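Local coordinates for protein cytosolic phospholipase A2 delta (Homo sapiens, PDB 5IZ5) that hydrolyses glycerophospholipids at the sn-2 position in a calcium-dependent manner, releasing a free fatty acid with a preference for linoleic acid, at residues V704-Q709 with H718-P723; I730-P735 with L801-T806. The protein carries 3 engineered substitutions. One frame throughout, in Å; residues are numbered along the deposited sequence.

Contact 1 of 2, residues V704-Q709 with H718-P723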
ATOM      1  N   VAL B 704     -22.006  10.710  14.142  1.00 58.10           N
ATOM      2  CA  VAL B 704     -22.067   9.472  14.903  1.00 59.11           C
ATOM      3  C   VAL B 704     -22.118   9.887  16.359  1.00 62.65           C
ATOM      4  O   VAL B 704     -21.078  10.042  17.016  1.00 65.08           O
ATOM      5  CB  VAL B 704     -20.856   8.558  14.621  1.00 59.22           C
ATOM      6  CG1 VAL B 704     -20.906   7.299  15.471  1.00 58.28           C
ATOM      7  CG2 VAL B 704     -20.813   8.180  13.149  1.00 59.48           C
ATOM      8  N   GLU B 705     -23.345  10.085  16.842  1.00 63.80           N
ATOM      9  CA  GLU B 705     -23.593  10.603  18.178  1.00 63.37           C
ATOM     10  C   GLU B 705     -24.529   9.683  18.939  1.00 61.73           C
ATOM     11  O   GLU B 705     -25.677  10.038  19.190  1.00 60.21           O
ATOM     12  CB  GLU B 705     -24.181  12.013  18.087  1.00 62.91           C
ATOM     13  CG  GLU B 705     -23.176  13.045  17.603  1.00 64.58           C
ATOM     14  CD  GLU B 705     -23.816  14.354  17.148  1.00 63.42           C
ATOM     15  OE1 GLU B 705     -25.048  14.397  16.956  1.00 63.53           O
ATOM     16  OE2 GLU B 705     -23.090  15.353  16.963  1.00 63.86           O
ATOM     17  N   PRO B 706     -24.037   8.492  19.314  1.00 62.85           N
ATOM     18  CA  PRO B 706     -24.845   7.627  20.158  1.00 64.82           C
ATOM     19  C   PRO B 706     -25.112   8.255  21.536  1.00 67.59           C
ATOM     20  O   PRO B 706     -24.233   8.896  22.106  1.00 69.66           O
ATOM     21  CB  PRO B 706     -23.987   6.368  20.294  1.00 64.21           C
ATOM     22  CG  PRO B 706     -22.585   6.826  20.077  1.00 64.61           C
ATOM     23  CD  PRO B 706     -22.700   7.921  19.056  1.00 63.97           C
ATOM     24  N   SER B 707     -26.321   8.072  22.051  1.00 67.82           N
ATOM     25  CA  SER B 707     -26.702   8.581  23.369  1.00 70.03           C
ATOM     26  C   SER B 707     -25.960   7.831  24.479  1.00 73.17           C
ATOM     27  O   SER B 707     -25.407   6.763  24.238  1.00 74.42           O
ATOM     28  CB  SER B 707     -28.209   8.413  23.572  1.00 67.75           C
ATOM     29  OG  SER B 707     -28.542   7.043  23.734  1.00 65.17           O
ATOM     30  N   PRO B 708     -25.945   8.388  25.704  1.00 75.83           N
ATOM     31  CA  PRO B 708     -25.364   7.658  26.839  1.00 75.71           C
ATOM     32  C   PRO B 708     -25.967   6.256  26.999  1.00 76.11           C
ATOM     33  O   PRO B 708     -25.252   5.300  27.319  1.00 75.87           O
ATOM     34  CB  PRO B 708     -25.717   8.536  28.044  1.00 75.48           C
ATOM     35  CG  PRO B 708     -25.907   9.907  27.490  1.00 75.52           C
ATOM     36  CD  PRO B 708     -26.352   9.760  26.065  1.00 75.80           C
ATOM     37  N   GLN B 709     -27.274   6.152  26.777  1.00 75.88           N
ATOM     38  CA  GLN B 709     -27.977   4.874  26.804  1.00 79.15           C
ATOM     39  C   GLN B 709     -27.450   3.917  25.732  1.00 80.93           C
ATOM     40  O   GLN B 709     -27.267   2.727  25.999  1.00 81.49           O
ATOM     41  CB  GLN B 709     -29.484   5.108  26.618  1.00 81.55           C
ATOM     42  CG  GLN B 709     -30.350   3.853  26.505  1.00 84.35           C
ATOM     43  CD  GLN B 709     -30.149   2.840  27.627  1.00 86.95           C
ATOM     44  OE1 GLN B 709     -30.335   1.640  27.420  1.00 88.36           O
ATOM     45  NE2 GLN B 709     -29.791   3.311  28.821  1.00 87.21           N
ATOM     46  N   HIS B 718     -27.858   0.253  14.788  1.00 54.87           N
ATOM     47  CA  HIS B 718     -27.964   1.696  14.980  1.00 54.84           C
ATOM     48  C   HIS B 718     -27.897   2.425  13.656  1.00 53.97           C
ATOM     49  O   HIS B 718     -27.007   2.165  12.846  1.00 52.76           O
ATOM     50  CB  HIS B 718     -26.817   2.203  15.840  1.00 56.16           C
ATOM     51  CG  HIS B 718     -26.847   1.700  17.244  1.00 58.01           C
ATOM     52  ND1 HIS B 718     -27.226   2.487  18.311  1.00 59.98           N
ATOM     53  CD2 HIS B 718     -26.540   0.488  17.759  1.00 60.38           C
ATOM     54  CE1 HIS B 718     -27.146   1.779  19.424  1.00 61.29           C
ATOM     55  NE2 HIS B 718     -26.732   0.564  19.114  1.00 61.37           N
ATOM     56  N   LEU B 719     -28.819   3.362  13.465  1.00 54.34           N
ATOM     57  CA  LEU B 719     -28.882   4.162  12.250  1.00 54.81           C
ATOM     58  C   LEU B 719     -28.161   5.485  12.441  1.00 54.86           C
ATOM     59  O   LEU B 719     -28.440   6.216  13.392  1.00 53.62           O
ATOM     60  CB  LEU B 719     -30.344   4.432  11.877  1.00 54.49           C
ATOM     61  CG  LEU B 719     -30.598   5.374  10.697  1.00 55.21           C
ATOM     62  CD1 LEU B 719     -30.165   4.736   9.390  1.00 54.94           C
ATOM     63  CD2 LEU B 719     -32.068   5.751  10.637  1.00 56.08           C
ATOM     64  N   PHE B 720     -27.231   5.786  11.540  1.00 56.40           N
ATOM     65  CA  PHE B 720     -26.584   7.088  11.505  1.00 57.14           C
ATOM     66  C   PHE B 720     -26.785   7.672  10.130  1.00 59.76           C
ATOM     67  O   PHE B 720     -26.266   7.148   9.148  1.00 61.87           O
ATOM     68  CB  PHE B 720     -25.105   6.968  11.844  1.00 55.58           C
ATOM     69  CG  PHE B 720     -24.860   6.479  13.244  1.00 55.65           C
ATOM     70  CD1 PHE B 720     -25.067   7.321  14.330  1.00 54.77           C
ATOM     71  CD2 PHE B 720     -24.449   5.172  13.482  1.00 54.97           C
ATOM     72  CE1 PHE B 720     -24.848   6.874  15.623  1.00 55.33           C
ATOM     73  CE2 PHE B 720     -24.229   4.718  14.770  1.00 55.36           C
ATOM     74  CZ  PHE B 720     -24.431   5.569  15.843  1.00 56.61           C
ATOM     75  N   SER B 721     -27.553   8.754  10.074  1.00 62.57           N
ATOM     76  CA  SER B 721     -27.971   9.334   8.819  1.00 64.94           C
ATOM     77  C   SER B 721     -28.335  10.806   8.992  1.00 69.01           C
ATOM     78  O   SER B 721     -28.954  11.200   9.983  1.00 70.15           O
ATOM     79  CB  SER B 721     -29.156   8.540   8.264  1.00 65.23           C
ATOM     80  OG  SER B 721     -30.252   9.361   7.934  1.00 65.27           O
ATOM     81  N   ASP B 722     -27.953  11.605   8.005  1.00 75.54           N
ATOM     82  CA  ASP B 722     -28.178  13.046   8.023  1.00 80.83           C
ATOM     83  C   ASP B 722     -29.019  13.401   6.799  1.00 84.61           C
ATOM     84  O   ASP B 722     -28.479  13.644   5.721  1.00 86.05           O
ATOM     85  CB  ASP B 722     -26.845  13.815   8.041  1.00 82.84           C
ATOM     86  CG  ASP B 722     -26.243  13.933   9.437  1.00 84.84           C
ATOM     87  OD1 ASP B 722     -26.810  13.367  10.399  1.00 86.17           O
ATOM     88  OD2 ASP B 722     -25.184  14.590   9.570  1.00 88.02           O
ATOM     89  N   PRO B 723     -30.356  13.410   6.954  1.00 89.19           N
ATOM     90  CA  PRO B 723     -31.210  13.726   5.804  1.00 91.54           C
ATOM     91  C   PRO B 723     -30.989  15.141   5.247  1.00 93.00           C
ATOM     92  O   PRO B 723     -31.282  15.394   4.080  1.00 92.04           O
ATOM     93  CB  PRO B 723     -32.629  13.560   6.360  1.00 90.74           C
ATOM     94  CG  PRO B 723     -32.490  13.735   7.830  1.00 91.83           C
ATOM     95  CD  PRO B 723     -31.147  13.164   8.174  1.00 90.77           C
TER
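The ring of Phe720 is the flat group here, and Val704 lies over one of its faces: CG1 of Val704 stands 4.1 Å from the Phe720 ring centroid, only 16° off the ring normal, which meets the geometry of a CH-pi contact. At the edge, near the ring plane, comes the backbone N of Pro706, 4.1 Å from Phe720 CE1, while the Glu705 N approaches the same CE1 obliquely at 3.7 Å. Phe720 sits at the end of strand 718-720, a short outer strand of the mixed sheet in the alpha/beta catalytic domain, and it packs against the connecting loop that runs into helix 708-712. Val704 turns CG1 anti to its own backbone N (chi1 177°), which sets that methyl over the face, displaced somewhat toward the rim, with Val704 CG1 3.9 Å from Phe720 CZ. The two side chains cross at about a right angle. Pro706 adds its ring carbon CD, 4.2 Å from Phe720 CE1, again crossing nearly perpendicularly. No hydrogen bond joins the segments, so apolar packing, a methyl over the ring face and backbone and proline atoms round the CD1-CE1 side, makes up the contact. Leu687 of helix 685-696 and Phe684 also touch Phe720, placing its ring between sheet, helix and loop. The loop backbone passes close beside the ring, with Val704 CA 3.7 Å from Phe720 CD1.

Contact 2 of 2, residues I730-P735 with L801-T806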
ATOM      1  N   ILE B 730     -26.028   6.817   4.047  1.00 55.57           N
ATOM      2  CA  ILE B 730     -26.737   6.285   5.201  1.00 54.49           C
ATOM      3  C   ILE B 730     -25.912   5.154   5.792  1.00 53.05           C
ATOM      4  O   ILE B 730     -25.415   4.300   5.061  1.00 50.73           O
ATOM      5  CB  ILE B 730     -28.130   5.730   4.808  1.00 56.00           C
ATOM      6  CG1 ILE B 730     -29.003   6.848   4.236  1.00 56.63           C
ATOM      7  CG2 ILE B 730     -28.821   5.075   6.002  1.00 55.98           C
ATOM      8  CD1 ILE B 730     -30.218   6.354   3.488  1.00 56.97           C
ATOM      9  N   LEU B 731     -25.796   5.136   7.115  1.00 51.97           N
ATOM     10  CA  LEU B 731     -25.085   4.075   7.817  1.00 52.84           C
ATOM     11  C   LEU B 731     -25.972   3.292   8.767  1.00 52.57           C
ATOM     12  O   LEU B 731     -26.636   3.866   9.625  1.00 55.52           O
ATOM     13  CB  LEU B 731     -23.912   4.661   8.590  1.00 53.63           C
ATOM     14  CG  LEU B 731     -22.636   4.685   7.751  1.00 55.37           C
ATOM     15  CD1 LEU B 731     -22.007   6.055   7.803  1.00 56.56           C
ATOM     16  CD2 LEU B 731     -21.660   3.608   8.204  1.00 55.04           C
ATOM     17  N   LEU B 732     -25.969   1.977   8.587  1.00 52.95           N
ATOM     18  CA  LEU B 732     -26.549   1.037   9.529  1.00 54.03           C
ATOM     19  C   LEU B 732     -25.403   0.297  10.180  1.00 53.23           C
ATOM     20  O   LEU B 732     -24.682  -0.447   9.516  1.00 52.64           O
ATOM     21  CB  LEU B 732     -27.468   0.045   8.821  1.00 55.23           C
ATOM     22  CG  LEU B 732     -28.975   0.134   9.055  1.00 59.49           C
ATOM     23  CD1 LEU B 732     -29.460   1.555   9.291  1.00 62.14           C
ATOM     24  CD2 LEU B 732     -29.714  -0.489   7.885  1.00 60.99           C
ATOM     25  N   HIS B 733     -25.257   0.494  11.484  1.00 53.72           N
ATOM     26  CA  HIS B 733     -24.120  -0.011  12.228  1.00 53.22           C
ATOM     27  C   HIS B 733     -24.520  -1.178  13.126  1.00 52.52           C
ATOM     28  O   HIS B 733     -25.470  -1.073  13.912  1.00 52.62           O
ATOM     29  CB  HIS B 733     -23.550   1.118  13.070  1.00 56.06           C
ATOM     30  CG  HIS B 733     -22.288   0.758  13.783  1.00 58.08           C
ATOM     31  ND1 HIS B 733     -21.092   0.558  13.127  1.00 57.73           N
ATOM     32  CD2 HIS B 733     -22.031   0.581  15.100  1.00 57.90           C
ATOM     33  CE1 HIS B 733     -20.154   0.267  14.010  1.00 59.70           C
ATOM     34  NE2 HIS B 733     -20.696   0.273  15.214  1.00 59.37           N
ATOM     35  N   PHE B 734     -23.779  -2.279  13.012  1.00 48.76           N
ATOM     36  CA  PHE B 734     -24.061  -3.508  13.740  1.00 49.58           C
ATOM     37  C   PHE B 734     -22.912  -3.835  14.689  1.00 52.02           C
ATOM     38  O   PHE B 734     -21.944  -4.490  14.297  1.00 49.83           O
ATOM     39  CB  PHE B 734     -24.258  -4.667  12.767  1.00 49.96           C
ATOM     40  CG  PHE B 734     -25.385  -4.458  11.800  1.00 50.52           C
ATOM     41  CD1 PHE B 734     -26.626  -5.051  12.017  1.00 51.25           C
ATOM     42  CD2 PHE B 734     -25.212  -3.653  10.680  1.00 49.63           C
ATOM     43  CE1 PHE B 734     -27.668  -4.851  11.127  1.00 51.48           C
ATOM     44  CE2 PHE B 734     -26.248  -3.447   9.790  1.00 49.92           C
ATOM     45  CZ  PHE B 734     -27.478  -4.046  10.014  1.00 49.42           C
ATOM     46  N   PRO B 735     -23.014  -3.388  15.950  1.00 53.65           N
ATOM     47  CA  PRO B 735     -21.958  -3.717  16.896  1.00 52.39           C
ATOM     48  C   PRO B 735     -22.002  -5.174  17.319  1.00 50.39           C
ATOM     49  O   PRO B 735     -23.045  -5.830  17.215  1.00 50.68           O
ATOM     50  CB  PRO B 735     -22.251  -2.797  18.083  1.00 54.21           C
ATOM     51  CG  PRO B 735     -23.708  -2.532  18.015  1.00 55.30           C
ATOM     52  CD  PRO B 735     -24.076  -2.563  16.559  1.00 54.34           C
ATOM     53  N   LEU B 801     -34.396  -2.754   5.293  1.00 54.66           N
ATOM     54  CA  LEU B 801     -35.353  -2.492   4.217  1.00 55.20           C
ATOM     55  C   LEU B 801     -35.758  -1.021   4.186  1.00 54.88           C
ATOM     56  O   LEU B 801     -35.849  -0.423   3.118  1.00 55.28           O
ATOM     57  CB  LEU B 801     -36.590  -3.387   4.354  1.00 53.63           C
ATOM     58  CG  LEU B 801     -36.358  -4.894   4.199  1.00 53.26           C
ATOM     59  CD1 LEU B 801     -37.594  -5.679   4.611  1.00 53.87           C
ATOM     60  CD2 LEU B 801     -35.949  -5.266   2.784  1.00 53.75           C
ATOM     61  N   GLN B 802     -35.997  -0.447   5.361  1.00 56.52           N
ATOM     62  CA  GLN B 802     -36.280   0.986   5.482  1.00 58.00           C
ATOM     63  C   GLN B 802     -35.156   1.851   4.921  1.00 56.46           C
ATOM     64  O   GLN B 802     -35.414   2.809   4.201  1.00 57.13           O
ATOM     65  CB  GLN B 802     -36.558   1.357   6.934  1.00 60.74           C
ATOM     66  CG  GLN B 802     -37.088   2.774   7.112  1.00 63.91           C
ATOM     67  CD  GLN B 802     -36.853   3.311   8.511  1.00 68.79           C
ATOM     68  OE1 GLN B 802     -37.143   2.630   9.491  1.00 71.60           O
ATOM     69  NE2 GLN B 802     -36.326   4.537   8.613  1.00 70.19           N
ATOM     70  N   ALA B 803     -33.914   1.514   5.259  1.00 55.31           N
ATOM     71  CA  ALA B 803     -32.758   2.262   4.760  1.00 53.91           C
ATOM     72  C   ALA B 803     -32.636   2.109   3.254  1.00 52.08           C
ATOM     73  O   ALA B 803     -32.346   3.075   2.548  1.00 51.66           O
ATOM     74  CB  ALA B 803     -31.484   1.802   5.439  1.00 54.33           C
ATOM     75  N   LEU B 804     -32.878   0.899   2.761  1.00 52.62           N
ATOM     76  CA  LEU B 804     -32.890   0.658   1.323  1.00 55.41           C
ATOM     77  C   LEU B 804     -33.941   1.519   0.617  1.00 57.87           C
ATOM     78  O   LEU B 804     -33.662   2.079  -0.444  1.00 60.11           O
ATOM     79  CB  LEU B 804     -33.114  -0.824   1.016  1.00 54.45           C
ATOM     80  CG  LEU B 804     -31.904  -1.727   1.258  1.00 55.24           C
ATOM     81  CD1 LEU B 804     -32.313  -3.190   1.275  1.00 55.46           C
ATOM     82  CD2 LEU B 804     -30.822  -1.487   0.218  1.00 55.91           C
ATOM     83  N   ARG B 805     -35.131   1.636   1.208  1.00 59.61           N
ATOM     84  CA  ARG B 805     -36.183   2.494   0.654  1.00 60.64           C
ATOM     85  C   ARG B 805     -35.752   3.951   0.620  1.00 60.03           C
ATOM     86  O   ARG B 805     -35.957   4.634  -0.378  1.00 59.90           O
ATOM     87  CB  ARG B 805     -37.490   2.371   1.443  1.00 63.06           C
ATOM     88  CG  ARG B 805     -38.227   1.070   1.200  1.00 63.63           C
ATOM     89  CD  ARG B 805     -39.609   1.071   1.830  1.00 65.25           C
ATOM     90  NE  ARG B 805     -40.274  -0.211   1.602  1.00 65.14           N
ATOM     91  CZ  ARG B 805     -40.829  -0.587   0.450  1.00 66.23           C
ATOM     92  NH1 ARG B 805     -40.826   0.217  -0.610  1.00 65.80           N
ATOM     93  NH2 ARG B 805     -41.397  -1.784   0.358  1.00 66.29           N
ATOM     94  N   THR B 806     -35.162   4.425   1.714  1.00 59.42           N
ATOM     95  CA  THR B 806     -34.660   5.795   1.777  1.00 60.00           C
ATOM     96  C   THR B 806     -33.541   6.015   0.761  1.00 61.98           C
ATOM     97  O   THR B 806     -33.521   7.031   0.068  1.00 65.80           O
ATOM     98  CB  THR B 806     -34.127   6.136   3.175  1.00 59.71           C
ATOM     99  OG1 THR B 806     -35.098   5.769   4.159  1.00 59.39           O
ATOM    100  CG2 THR B 806     -33.826   7.622   3.287  1.00 59.85           C
TER
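Ile730 reaches from strand 730-734 to Ala803 and Thr806 on helix 797-810, an alpha/beta packing of a helix on one face of the catalytic-domain mixed sheet. The axes of strand 730-734 and helix 801-806 pass 9.7 Å apart and run almost antiparallel, at 171°. Followed outward from CB, Ile730 splits into two branches. The short one, CG2, faces the methyl of Ala803, with Ile730 CG2 and Ala803 CB 4.3 Å apart. The longer one leaves through CG1 and is nearly extended (chi2 164°), which carries CD1 past Ala803 to the next turn of the helix. There Ile730 CD1 meets Thr806 CG2 at 3.8 Å, the two side chains crossing at about a right angle, and it also lies 4.0 Å from the carbonyl O of Ala803. Two residues along the strand, Leu732 brings its CD2 to 3.8 Å from Ala803 CB, so the small alanine receives a branched side chain from each of two strand residues. Leu672 on the adjacent strand 672-676 also touches Ala803. Were Thr806 cut back to an alanine, Ile730 CD1 would probably lose the methyl it rests on and Gln802 O the hydroxyl, one of its two donors. Those donors, Thr806 N and Thr806 OG1, come to the carbonyl from opposite faces of its plane; Thr806 OG1 donates to Gln802 O at 3.0 Å, with a C=O...donor angle of 140°.

Contact 1 closes before contact 2 opens along the chain, and their centres lie about 12 Å apart within the catalytic domain. They share the mixed sheet: strand 718-720 of contact 1 pairs antiparallel with strand 730-734 of contact 2, which pairs on its other side with strand 672-676, in parallel. Two probable backbone hydrogen bonds join them, Phe720 N to Leu731 O and His718 O to His733 N, each 2.8 Å. Phe720 and Leu731 both touch Leu687 of helix 685-696, whereas Ile730 and Leu732 turn toward helix 797-810. This edge of the sheet is thus packed between helix 685-696 on one face and helix 797-810 on the other, with both contacts away from the annotated sites, as part of the domain's alpha/beta framework.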